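Angiotensin-converting enzyme (Anopheles gambiae, PDB 6S1Y) is a zinc metallopeptidase of the angiotensin-converting enzyme family that, as in its relatives, probably removes dipeptides from the C-termini of peptide substrates. Local coordinates at residues D294-S299 and D531-T536; I287-M292 and T345-R350; Y95-A100 and L183-S188. All coordinates share one frame; numbering follows the deposited sequence.

Contact 1: D294-S299 and D531-T536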
# COMPACT_ATOMS: atom_id res chain seq x y z
N ASP A 294 -5.41 0.90 -18.79
CA ASP A 294 -4.75 0.18 -19.88
C ASP A 294 -4.23 1.15 -20.93
O ASP A 294 -3.08 1.07 -21.36
CB ASP A 294 -5.74 -0.82 -20.50
CG ASP A 294 -5.06 -1.89 -21.37
OD1 ASP A 294 -3.82 -2.03 -21.31
OD2 ASP A 294 -5.78 -2.59 -22.12
N ASP A 295 -5.07 2.12 -21.32
CA ASP A 295 -4.68 3.10 -22.33
C ASP A 295 -3.47 3.92 -21.90
O ASP A 295 -2.60 4.24 -22.71
CB ASP A 295 -5.84 4.04 -22.64
CG ASP A 295 -5.46 5.14 -23.62
OD1 ASP A 295 -5.27 4.84 -24.83
OD2 ASP A 295 -5.34 6.32 -23.18
N PHE A 296 -3.41 4.30 -20.62
CA PHE A 296 -2.27 5.09 -20.17
C PHE A 296 -0.99 4.29 -20.34
O PHE A 296 0.00 4.80 -20.89
CB PHE A 296 -2.49 5.53 -18.72
CG PHE A 296 -1.66 6.72 -18.31
CD1 PHE A 296 -0.29 6.65 -18.32
CD2 PHE A 296 -2.27 7.90 -17.91
CE1 PHE A 296 0.47 7.74 -17.95
CE2 PHE A 296 -1.51 8.99 -17.54
CZ PHE A 296 -0.14 8.90 -17.55
N PHE A 297 -0.99 3.03 -19.92
CA PHE A 297 0.20 2.20 -20.07
C PHE A 297 0.56 1.99 -21.54
O PHE A 297 1.74 2.00 -21.91
CB PHE A 297 -0.00 0.85 -19.38
CG PHE A 297 0.26 0.87 -17.90
CD1 PHE A 297 1.56 0.95 -17.41
CD2 PHE A 297 -0.79 0.79 -16.99
CE1 PHE A 297 1.81 0.98 -16.03
CE2 PHE A 297 -0.53 0.81 -15.61
CZ PHE A 297 0.77 0.90 -15.14
N THR A 298 -0.44 1.77 -22.40
CA THR A 298 -0.13 1.60 -23.83
C THR A 298 0.42 2.90 -24.43
O THR A 298 1.36 2.87 -25.23
CB THR A 298 -1.36 1.13 -24.61
OG1 THR A 298 -2.43 2.07 -24.48
CG2 THR A 298 -1.85 -0.22 -24.08
N SER A 299 -0.12 4.05 -24.01
CA SER A 299 0.44 5.33 -24.43
C SER A 299 1.92 5.45 -24.09
O SER A 299 2.60 6.31 -24.67
CB SER A 299 -0.32 6.48 -23.77
OG SER A 299 0.25 6.79 -22.50
N ASP A 531 2.49 15.83 -16.78
CA ASP A 531 1.74 14.68 -17.27
C ASP A 531 2.61 13.90 -18.24
O ASP A 531 3.00 14.42 -19.30
CB ASP A 531 0.44 15.13 -17.95
CG ASP A 531 -0.44 13.97 -18.35
OD1 ASP A 531 -0.13 12.84 -17.94
OD2 ASP A 531 -1.46 14.16 -19.06
N ILE A 532 2.93 12.64 -17.90
CA ILE A 532 3.77 11.83 -18.78
C ILE A 532 2.93 10.99 -19.73
O ILE A 532 3.45 10.07 -20.38
CB ILE A 532 4.71 10.92 -17.99
CG1 ILE A 532 3.94 9.80 -17.27
CG2 ILE A 532 5.53 11.72 -17.01
CD1 ILE A 532 4.86 8.78 -16.64
N TYR A 533 1.63 11.26 -19.81
CA TYR A 533 0.77 10.60 -20.78
C TYR A 533 1.31 10.78 -22.20
O TYR A 533 1.56 11.91 -22.65
CB TYR A 533 -0.65 11.18 -20.67
CG TYR A 533 -1.71 10.54 -21.54
CD1 TYR A 533 -2.01 9.19 -21.43
CD2 TYR A 533 -2.44 11.30 -22.45
CE1 TYR A 533 -3.01 8.60 -22.24
CE2 TYR A 533 -3.44 10.73 -23.25
CZ TYR A 533 -3.72 9.38 -23.13
OH TYR A 533 -4.71 8.84 -23.93
N GLN A 534 1.49 9.66 -22.91
CA GLN A 534 1.94 9.59 -24.31
C GLN A 534 3.42 9.88 -24.46
O GLN A 534 3.86 10.27 -25.54
CB GLN A 534 1.16 10.55 -25.23
CG GLN A 534 -0.33 10.28 -25.21
CD GLN A 534 -1.14 11.29 -26.00
OE1 GLN A 534 -0.92 12.50 -25.90
NE2 GLN A 534 -2.09 10.79 -26.77
N SER A 535 4.21 9.70 -23.41
CA SER A 535 5.66 9.91 -23.51
C SER A 535 6.35 8.56 -23.59
O SER A 535 6.77 8.00 -22.58
CB SER A 535 6.20 10.72 -22.34
OG SER A 535 7.63 10.69 -22.37
N THR A 536 6.48 8.04 -24.82
CA THR A 536 7.22 6.81 -25.03
C THR A 536 8.67 6.93 -24.56
O THR A 536 9.29 5.93 -24.18
CB THR A 536 7.16 6.40 -26.51
OG1 THR A 536 7.78 7.39 -27.34
CG2 THR A 536 5.73 6.22 -26.96

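Contact 2: I287-M292 and T345-R350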
# COMPACT_ATOMS: atom_id res chain seq x y z
N ILE A 287 -15.32 -1.22 -15.71
CA ILE A 287 -14.54 -1.68 -16.86
C ILE A 287 -13.98 -0.49 -17.62
O ILE A 287 -12.81 -0.50 -18.03
CB ILE A 287 -15.40 -2.59 -17.76
CG1 ILE A 287 -15.19 -4.05 -17.38
CG2 ILE A 287 -15.06 -2.39 -19.21
CD1 ILE A 287 -16.27 -4.98 -17.91
N LYS A 288 -14.80 0.53 -17.86
CA LYS A 288 -14.28 1.75 -18.47
C LYS A 288 -13.06 2.25 -17.69
O LYS A 288 -12.07 2.67 -18.29
CB LYS A 288 -15.38 2.81 -18.52
CG LYS A 288 -14.97 4.17 -19.07
CD LYS A 288 -14.51 4.13 -20.52
CE LYS A 288 -14.47 5.55 -21.13
NZ LYS A 288 -13.59 5.62 -22.35
N MET A 289 -13.09 2.16 -16.36
CA MET A 289 -11.99 2.68 -15.55
C MET A 289 -10.70 1.91 -15.81
O MET A 289 -9.63 2.51 -15.97
CB MET A 289 -12.35 2.65 -14.06
CG MET A 289 -13.40 3.66 -13.66
SD MET A 289 -14.25 3.25 -12.13
CE MET A 289 -12.96 3.62 -10.91
N PHE A 290 -10.79 0.58 -15.88
CA PHE A 290 -9.60 -0.22 -16.19
C PHE A 290 -9.15 -0.02 -17.63
O PHE A 290 -7.95 -0.04 -17.91
CB PHE A 290 -9.89 -1.69 -15.90
CG PHE A 290 -9.89 -2.03 -14.43
CD1 PHE A 290 -11.05 -1.90 -13.69
CD2 PHE A 290 -8.75 -2.46 -13.81
CE1 PHE A 290 -11.06 -2.20 -12.34
CE2 PHE A 290 -8.74 -2.75 -12.46
CZ PHE A 290 -9.91 -2.63 -11.73
N GLN A 291 -10.09 0.18 -18.55
CA GLN A 291 -9.72 0.47 -19.93
C GLN A 291 -8.88 1.73 -20.02
O GLN A 291 -7.87 1.76 -20.72
CB GLN A 291 -10.99 0.60 -20.78
CG GLN A 291 -11.57 -0.74 -21.20
CD GLN A 291 -12.97 -0.64 -21.81
OE1 GLN A 291 -13.75 0.27 -21.49
NE2 GLN A 291 -13.29 -1.58 -22.69
N MET A 292 -9.24 2.76 -19.26
CA MET A 292 -8.44 3.98 -19.29
C MET A 292 -7.06 3.79 -18.66
O MET A 292 -6.09 4.39 -19.13
CB MET A 292 -9.19 5.10 -18.60
CG MET A 292 -10.33 5.58 -19.48
SD MET A 292 -11.33 6.79 -18.64
CE MET A 292 -10.16 8.15 -18.61
N THR A 345 -14.51 -2.66 -7.18
CA THR A 345 -14.48 -1.32 -7.73
C THR A 345 -15.80 -0.57 -7.60
O THR A 345 -16.88 -1.11 -7.86
CB THR A 345 -14.10 -1.39 -9.22
OG1 THR A 345 -12.99 -2.29 -9.38
CG2 THR A 345 -13.70 -0.01 -9.74
N ARG A 346 -15.69 0.70 -7.24
CA ARG A 346 -16.80 1.65 -7.24
C ARG A 346 -16.42 2.84 -8.10
O ARG A 346 -15.25 3.07 -8.40
CB ARG A 346 -17.14 2.09 -5.82
CG ARG A 346 -17.52 0.90 -4.92
CD ARG A 346 -18.95 0.49 -5.16
NE ARG A 346 -19.85 1.44 -4.51
CZ ARG A 346 -21.18 1.38 -4.56
NH1 ARG A 346 -21.78 0.42 -5.25
NH2 ARG A 346 -21.90 2.30 -3.94
N VAL A 347 -17.42 3.59 -8.55
CA VAL A 347 -17.21 4.65 -9.53
C VAL A 347 -17.00 5.94 -8.75
O VAL A 347 -17.96 6.67 -8.43
CB VAL A 347 -18.37 4.76 -10.53
CG1 VAL A 347 -18.15 5.94 -11.47
CG2 VAL A 347 -18.52 3.48 -11.36
N ASN A 348 -15.74 6.23 -8.42
CA ASN A 348 -15.35 7.51 -7.85
C ASN A 348 -13.86 7.71 -8.09
O ASN A 348 -13.15 6.80 -8.53
CB ASN A 348 -15.69 7.61 -6.35
CG ASN A 348 -15.01 6.53 -5.52
OD1 ASN A 348 -13.78 6.49 -5.43
ND2 ASN A 348 -15.80 5.65 -4.93
N MET A 349 -13.38 8.91 -7.78
CA MET A 349 -12.00 9.27 -8.09
C MET A 349 -11.01 8.47 -7.26
O MET A 349 -10.00 7.98 -7.79
CB MET A 349 -11.78 10.77 -7.88
CG MET A 349 -10.40 11.25 -8.28
SD MET A 349 -10.19 13.05 -8.22
CE MET A 349 -10.18 13.34 -6.46
N ARG A 350 -11.26 8.34 -5.96
CA ARG A 350 -10.40 7.52 -5.10
C ARG A 350 -10.16 6.15 -5.73
O ARG A 350 -9.02 5.73 -5.93
CB ARG A 350 -11.06 7.40 -3.72
CG ARG A 350 -10.24 6.73 -2.63
CD ARG A 350 -10.99 6.79 -1.30
NE ARG A 350 -12.21 5.98 -1.32
CZ ARG A 350 -13.45 6.44 -1.53
NH1 ARG A 350 -14.47 5.59 -1.52
NH2 ARG A 350 -13.67 7.75 -1.75

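Contact 3: Y95-A100 and L183-S188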
# COMPACT_ATOMS: atom_id res chain seq x y z
N TYR A 95 8.76 -18.79 5.69
CA TYR A 95 7.90 -19.62 6.53
C TYR A 95 8.08 -21.10 6.23
O TYR A 95 7.89 -21.95 7.12
CB TYR A 95 6.43 -19.24 6.33
CG TYR A 95 6.04 -17.89 6.93
CD1 TYR A 95 6.93 -17.17 7.72
CD2 TYR A 95 4.78 -17.35 6.69
CE1 TYR A 95 6.58 -15.96 8.25
CE2 TYR A 95 4.42 -16.13 7.22
CZ TYR A 95 5.32 -15.44 8.00
OH TYR A 95 4.97 -14.21 8.55
N ALA A 96 8.45 -21.44 5.00
CA ALA A 96 8.62 -22.84 4.64
C ALA A 96 9.72 -23.51 5.46
O ALA A 96 9.82 -24.73 5.43
CB ALA A 96 8.92 -22.98 3.14
N ALA A 97 10.53 -22.75 6.20
CA ALA A 97 11.54 -23.36 7.06
C ALA A 97 10.93 -24.14 8.21
O ALA A 97 11.65 -24.90 8.86
CB ALA A 97 12.50 -22.31 7.61
N LEU A 98 9.65 -23.98 8.49
CA LEU A 98 9.10 -24.62 9.67
C LEU A 98 8.71 -26.07 9.38
O LEU A 98 8.34 -26.41 8.26
CB LEU A 98 7.87 -23.87 10.16
CG LEU A 98 8.03 -22.44 10.67
CD1 LEU A 98 6.68 -21.73 10.59
CD2 LEU A 98 8.57 -22.40 12.10
N PRO A 99 8.76 -26.94 10.39
CA PRO A 99 8.13 -28.26 10.23
C PRO A 99 6.68 -28.07 9.81
O PRO A 99 6.01 -27.11 10.20
CB PRO A 99 8.25 -28.90 11.62
CG PRO A 99 8.57 -27.77 12.57
CD PRO A 99 9.28 -26.73 11.76
N ALA A 100 6.19 -29.00 8.98
CA ALA A 100 4.93 -28.80 8.30
C ALA A 100 3.78 -28.56 9.27
O ALA A 100 2.86 -27.81 8.94
CB ALA A 100 4.61 -30.00 7.40
N LEU A 183 14.00 -17.40 13.31
CA LEU A 183 15.12 -18.07 13.97
C LEU A 183 15.64 -19.24 13.13
O LEU A 183 16.85 -19.38 12.94
CB LEU A 183 14.68 -18.56 15.36
CG LEU A 183 14.30 -17.46 16.35
CD1 LEU A 183 13.95 -18.03 17.71
CD2 LEU A 183 15.44 -16.48 16.49
N ARG A 184 14.73 -20.07 12.61
CA ARG A 184 15.13 -21.18 11.75
C ARG A 184 15.79 -20.71 10.46
O ARG A 184 16.40 -21.54 9.76
CB ARG A 184 13.92 -22.06 11.42
CG ARG A 184 13.40 -22.86 12.59
CD ARG A 184 12.29 -23.81 12.19
NE ARG A 184 12.40 -25.08 12.91
CZ ARG A 184 11.70 -25.40 14.00
NH1 ARG A 184 10.81 -24.54 14.52
NH2 ARG A 184 11.89 -26.58 14.57
N ASN A 185 15.69 -19.43 10.11
CA ASN A 185 16.39 -18.88 8.95
C ASN A 185 17.62 -18.06 9.35
O ASN A 185 18.22 -17.41 8.49
CB ASN A 185 15.45 -18.00 8.12
CG ASN A 185 14.76 -18.76 7.01
OD1 ASN A 185 15.25 -18.81 5.88
ND2 ASN A 185 13.60 -19.34 7.32
N ASN A 186 17.99 -18.07 10.63
CA ASN A 186 19.17 -17.35 11.12
C ASN A 186 18.97 -15.84 11.17
O ASN A 186 19.94 -15.08 11.06
CB ASN A 186 20.42 -17.70 10.31
CG ASN A 186 20.83 -19.16 10.45
OD1 ASN A 186 20.46 -19.82 11.42
ND2 ASN A 186 21.60 -19.66 9.49
N PHE A 187 17.73 -15.38 11.34
CA PHE A 187 17.44 -13.98 11.63
C PHE A 187 17.04 -13.83 13.10
O PHE A 187 16.44 -14.74 13.69
CB PHE A 187 16.30 -13.44 10.76
CG PHE A 187 16.62 -13.39 9.29
CD1 PHE A 187 17.38 -12.36 8.78
CD2 PHE A 187 16.13 -14.34 8.43
CE1 PHE A 187 17.68 -12.29 7.42
CE2 PHE A 187 16.42 -14.29 7.06
CZ PHE A 187 17.20 -13.26 6.56
N SER A 188 17.33 -12.66 13.67
CA SER A 188 17.04 -12.42 15.07
C SER A 188 15.54 -12.34 15.35
O SER A 188 15.10 -12.65 16.47
CB SER A 188 17.74 -11.13 15.53
OG SER A 188 17.75 -10.14 14.51

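Contact 1: D294-S299 and D531-T536
Phe296 and Tyr533 both carry CG anti to the backbone N (chi1 -159° and -175°), and their rings meet obliquely between the helix and the loop, with centroids 5.2 Å apart and planes at 52°. Tyr533 CD1 lies over one face of the Phe296 ring, displaced toward the rim, whereas Ile532 CG1 comes to that ring's edge, near its plane. The phenol then reaches past the phenylalanine to Asp295: Tyr533 OH donates to the syn lone pair of Asp295 OD2 at 2.7 Å, and OD2 sits at the edge of the tyrosine ring, in its plane.

Ser299 supplies the second polar link. Its OG accepts from Gln534 N at 3.2 Å and itself donates to Phe296 O at 2.6 Å, one turn back, so the hydroxyl relays between the helix backbone and the loop. A CA-H...O contact from Gln534 CA to Ser299 O (3.4 Å) adds to this seam. The loop's shape comes from a type II turn, Ile532 to Ser535, overlapped at its start by an Asx turn in which Asp531 OD1 accepts from Tyr533 N; Asp531 OD2 is held by His400 and Lys403.

The contact thus docks the 294-299 part of helix 286-299 against the loop leading into helix 536-547, with Phe296 also packed on Leu391 and Val395 of helix 381-395.

Contact 2: I287-M292 and T345-R350
Met289 reaches from helix 286-299 into the loop that leads to helix 349-368, the helix bearing the zinc-binding HExxH motif of this metallopeptidase family. No hydrogen bond crosses between the two segments, and the nearest CA atoms, those of Met289 and Val347, are 8.2 Å apart; side chains bridge that distance.

The tight part centres on the thioether. A bend at chi3 (74°) turns Met289 CE toward the loop backbone, 3.4 Å from Arg346 O. The same methyl meets Thr345 CG2 tip to tip at 3.9 Å, while Met289 SD lies 4.3 Å from Val347 CG2. Val347 is the centre of an inverse gamma turn, and its side chain also rests on Ile280 of helix 276-281. Phe352 and Val355 of helix 349-368 also touch Met289. Asn348, likewise buried, is the N-cap residue of that helix, its OD1 accepting from Glu351 N.

The looser side lies at Arg346, which is partly exposed. Its CB points away from helix 286-299, and its guanidinium is engaged elsewhere, with NE in a salt bridge to Glu141.

The Phe290 side chain is about 12 Å from the zinc ion at the nearest atoms, so the contact lies near the metal site without forming part of it. Phe290 makes the remaining contact: its ring presents its edge to Thr345 OG1, in plane and 3.5 Å from Phe290 CE1, and that hydroxyl is hydrogen-bonded to Leu315 O.

Contact 3: Y95-A100 and L183-S188
Pro99 packs against a cation: its CD lies 3.5 Å from the plane of the Arg184 guanidinium, over its centre, and 3.6 Å from Arg184 CZ. The flat, charged group is thus covered on one face by a proline ring methylene, and the two side chains cross at about a right angle. Arg184 is bent at chi3 (142°), and that torsion sets NE near the proline, 3.7 Å from Pro99 CD. Farther back along the side chain, Arg184 CD approaches Ala97 O at 3.6 Å; at the tip, Leu98 CD2 lies 3.9 Å from Arg184 NH1.

Beside the arginine, Asn185 ND2 comes close to Ala97 CB, while its amide hydrogen-bonds to Ala181 O and weakly to Gly94 O. Helix 168-184 ends here in a Schellman motif, with Asn186, at positive phi, as its C-prime residue. Pro99 stands at the N-cap position of helix 100-119, so the contact joins one helix's C-terminal end to the approach to another.

No hydrogen bond links the two segments. Van der Waals packing carries the contact, and Arg184, an exposed residue, contributes the face of its guanidinium and its aliphatic stem here instead of a salt bridge across the interface.

Contacts 1 and 2 share helix 286-299: contact 2 uses residues 287-292 and contact 1 the following 294-299, with centres 17 Å apart. Along the chain their segments alternate, because 345-350 falls between 294-299 and 531-536. One helix is therefore tied near its start to the loop before the zinc-binding helix 349-368 and at its end to the loop before helix 536-547. Contact 3 closes earlier in the sequence and lies on the opposite side of the chain's centre, 44 Å from contact 1 and 42 Å from contact 2 between centres. At the surface of this largely helical chain it joins the loop before helix 100-119 to the end of helix 168-184, and touches neither of the others.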